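Local coordinates for protein MHC class I antigen (PDB 7CPO) that probably presents peptides to T cells as the heavy chain of a reptilian MHC class I complex with beta2-microglobulin, at residues M7-T12 with Q33-Y38. Sequence-based numbering, arbitrary orientation.
Sequences MRYFVT and QEFVSY
Tyr9 reaches from strand 7-12 to Phe35 and Val36 of strand 33-38. From CB, CG is turned beside the backbone N and anti to the carbonyl carbon (chi1 -74°), which brings the end of the ring nearer strand 33-38. Partway along the ring, CE1 lies 3.9 Å from Val36 CG2. At the tip, Tyr9 OH lies 3.7 Å from Phe35 CZ, while Tyr9 CZ is 4.3 Å from the same carbon. The two aromatic side chains cross at about a right angle. The hydroxyl has its hydrogen bonds elsewhere, to the backbone of the bound peptide and to Tyr45 OH. Its buried oxygen is thus satisfied beside apolar carbons.

Met7 adds a looser touch on Phe35, with Met7 CG 4.4 Å from Phe35 CE2. Within strand 33-38, Val36 CG2 sits over one face of the Phe35 ring, toward its rim, 3.6 Å above the plane. All four touching residues are buried, and the two strands meet through van der Waals packing, mostly between apolar carbons.

The two strand axes are 9.1 Å apart at their closest, because strand 25-30 runs between them in the sheet that floors the MHC class I groove. Met7 and Tyr9 also touch Tyr161 of helix 152-176, and Phe35 meets Tyr62 of helix 62-87 and Tyr173 of helix 152-176. The cluster, consistent with the class I A pocket, therefore joins the groove floor to both of its helical walls, beside the peptide.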
loop_
_atom_site.group_PDB
_atom_site.type_symbol
_atom_site.label_atom_id
_atom_site.label_comp_id
_atom_site.label_asym_id
_atom_site.label_seq_id
_atom_site.Cartn_x
_atom_site.Cartn_y
_atom_site.Cartn_z
ATOM N N MET A 7 -6.160 -10.813 -5.943
ATOM C CA MET A 7 -7.203 -9.934 -5.431
ATOM C C MET A 7 -7.088 -9.903 -3.912
ATOM O O MET A 7 -7.005 -10.957 -3.273
ATOM C CB MET A 7 -8.594 -10.411 -5.838
ATOM C CG MET A 7 -9.676 -9.476 -5.337
ATOM S SD MET A 7 -11.318 -10.105 -5.632
ATOM C CE MET A 7 -11.524 -11.268 -4.297
ATOM N N ARG A 8 -7.095 -8.704 -3.340
ATOM C CA ARG A 8 -6.690 -8.511 -1.955
ATOM C C ARG A 8 -7.621 -7.494 -1.301
ATOM O O ARG A 8 -7.785 -6.392 -1.835
ATOM C CB ARG A 8 -5.228 -8.018 -1.901
ATOM C CG ARG A 8 -4.132 -9.119 -2.049
ATOM C CD ARG A 8 -2.851 -8.705 -2.814
ATOM N NE ARG A 8 -2.367 -7.374 -2.454
ATOM C CZ ARG A 8 -2.273 -6.356 -3.317
ATOM N NH1 ARG A 8 -2.625 -6.530 -4.589
ATOM N NH2 ARG A 8 -1.844 -5.157 -2.919
ATOM N N TYR A 9 -8.214 -7.850 -0.151
ATOM C CA TYR A 9 -9.000 -6.923 0.664
ATOM C C TYR A 9 -8.288 -6.583 1.974
ATOM O O TYR A 9 -7.682 -7.448 2.615
ATOM C CB TYR A 9 -10.388 -7.494 0.976
ATOM C CG TYR A 9 -11.291 -7.454 -0.226
ATOM C CD1 TYR A 9 -11.885 -6.260 -0.626
ATOM C CD2 TYR A 9 -11.535 -8.595 -0.977
ATOM C CE1 TYR A 9 -12.710 -6.207 -1.747
ATOM C CE2 TYR A 9 -12.353 -8.560 -2.103
ATOM C CZ TYR A 9 -12.935 -7.356 -2.481
ATOM O OH TYR A 9 -13.757 -7.295 -3.585
ATOM N N PHE A 10 -8.384 -5.320 2.386
ATOM C CA PHE A 10 -7.720 -4.845 3.593
ATOM C C PHE A 10 -8.719 -4.051 4.419
ATOM O O PHE A 10 -9.192 -2.991 3.983
ATOM C CB PHE A 10 -6.511 -3.964 3.261
ATOM C CG PHE A 10 -5.470 -4.634 2.428
ATOM C CD1 PHE A 10 -4.374 -5.246 3.034
ATOM C CD2 PHE A 10 -5.559 -4.615 1.036
ATOM C CE1 PHE A 10 -3.369 -5.850 2.257
ATOM C CE2 PHE A 10 -4.577 -5.214 0.257
ATOM C CZ PHE A 10 -3.461 -5.832 0.870
ATOM N N VAL A 11 -9.003 -4.535 5.623
ATOM C CA VAL A 11 -10.034 -3.978 6.478
ATOM C C VAL A 11 -9.400 -3.568 7.798
ATOM O O VAL A 11 -8.668 -4.358 8.404
ATOM C CB VAL A 11 -11.162 -4.997 6.695
ATOM C CG1 VAL A 11 -12.334 -4.340 7.326
ATOM C CG2 VAL A 11 -11.544 -5.615 5.361
ATOM N N THR A 12 -9.713 -2.352 8.260
ATOM C CA THR A 12 -9.084 -1.758 9.438
ATOM C C THR A 12 -10.141 -1.134 10.328
ATOM O O THR A 12 -10.941 -0.308 9.871
ATOM C CB THR A 12 -8.059 -0.668 9.073
ATOM O OG1 THR A 12 -6.971 -1.237 8.352
ATOM C CG2 THR A 12 -7.526 -0.022 10.314
ATOM N N GLN A 33 -3.498 -2.333 -7.763
ATOM C CA GLN A 33 -4.402 -1.275 -8.222
ATOM C C GLN A 33 -5.668 -1.324 -7.379
ATOM O O GLN A 33 -6.345 -2.355 -7.331
ATOM C CB GLN A 33 -4.767 -1.417 -9.699
ATOM C CG GLN A 33 -5.660 -0.308 -10.222
ATOM C CD GLN A 33 -5.751 -0.286 -11.758
ATOM O OE1 GLN A 33 -6.822 -0.032 -12.334
ATOM N NE2 GLN A 33 -4.622 -0.567 -12.425
ATOM N N GLU A 34 -5.978 -0.234 -6.696
ATOM C CA GLU A 34 -7.192 -0.211 -5.900
ATOM C C GLU A 34 -8.394 -0.099 -6.829
ATOM O O GLU A 34 -8.387 0.701 -7.759
ATOM C CB GLU A 34 -7.151 0.947 -4.916
ATOM C CG GLU A 34 -8.441 1.131 -4.163
ATOM C CD GLU A 34 -8.425 2.339 -3.251
ATOM O OE1 GLU A 34 -7.363 2.983 -3.125
ATOM O OE2 GLU A 34 -9.481 2.639 -2.661
ATOM N N PHE A 35 -9.410 -0.932 -6.630
ATOM C CA PHE A 35 -10.569 -0.866 -7.506
ATOM C C PHE A 35 -11.886 -0.632 -6.782
ATOM O O PHE A 35 -12.830 -0.139 -7.413
ATOM C CB PHE A 35 -10.673 -2.133 -8.383
ATOM C CG PHE A 35 -11.126 -3.394 -7.647
ATOM C CD1 PHE A 35 -12.439 -3.851 -7.758
ATOM C CD2 PHE A 35 -10.224 -4.153 -6.916
ATOM C CE1 PHE A 35 -12.853 -5.013 -7.116
ATOM C CE2 PHE A 35 -10.625 -5.304 -6.277
ATOM C CZ PHE A 35 -11.948 -5.733 -6.369
ATOM N N VAL A 36 -11.975 -0.921 -5.481
ATOM C CA VAL A 36 -13.176 -0.643 -4.704
ATOM C C VAL A 36 -12.737 -0.166 -3.335
ATOM O O VAL A 36 -11.636 -0.470 -2.874
ATOM C CB VAL A 36 -14.108 -1.878 -4.555
ATOM C CG1 VAL A 36 -14.830 -2.182 -5.880
ATOM C CG2 VAL A 36 -13.304 -3.096 -4.053
ATOM N N SER A 37 -13.599 0.604 -2.681
ATOM C CA SER A 37 -13.355 0.831 -1.269
ATOM C C SER A 37 -14.690 1.060 -0.593
ATOM O O SER A 37 -15.673 1.445 -1.226
ATOM C CB SER A 37 -12.380 1.992 -1.004
ATOM O OG SER A 37 -13.041 3.213 -0.820
ATOM N N TYR A 38 -14.739 0.746 0.676
ATOM C CA TYR A 38 -15.934 0.995 1.452
ATOM C C TYR A 38 -15.619 2.223 2.275
ATOM O O TYR A 38 -14.836 2.181 3.224
ATOM C CB TYR A 38 -16.325 -0.182 2.321
ATOM C CG TYR A 38 -17.435 0.158 3.282
ATOM C CD1 TYR A 38 -18.760 0.091 2.891
ATOM C CD2 TYR A 38 -17.154 0.552 4.580
ATOM C CE1 TYR A 38 -19.776 0.396 3.771
ATOM C CE2 TYR A 38 -18.158 0.858 5.463
ATOM C CZ TYR A 38 -19.470 0.784 5.058
ATOM O OH TYR A 38 -20.466 1.090 5.956
#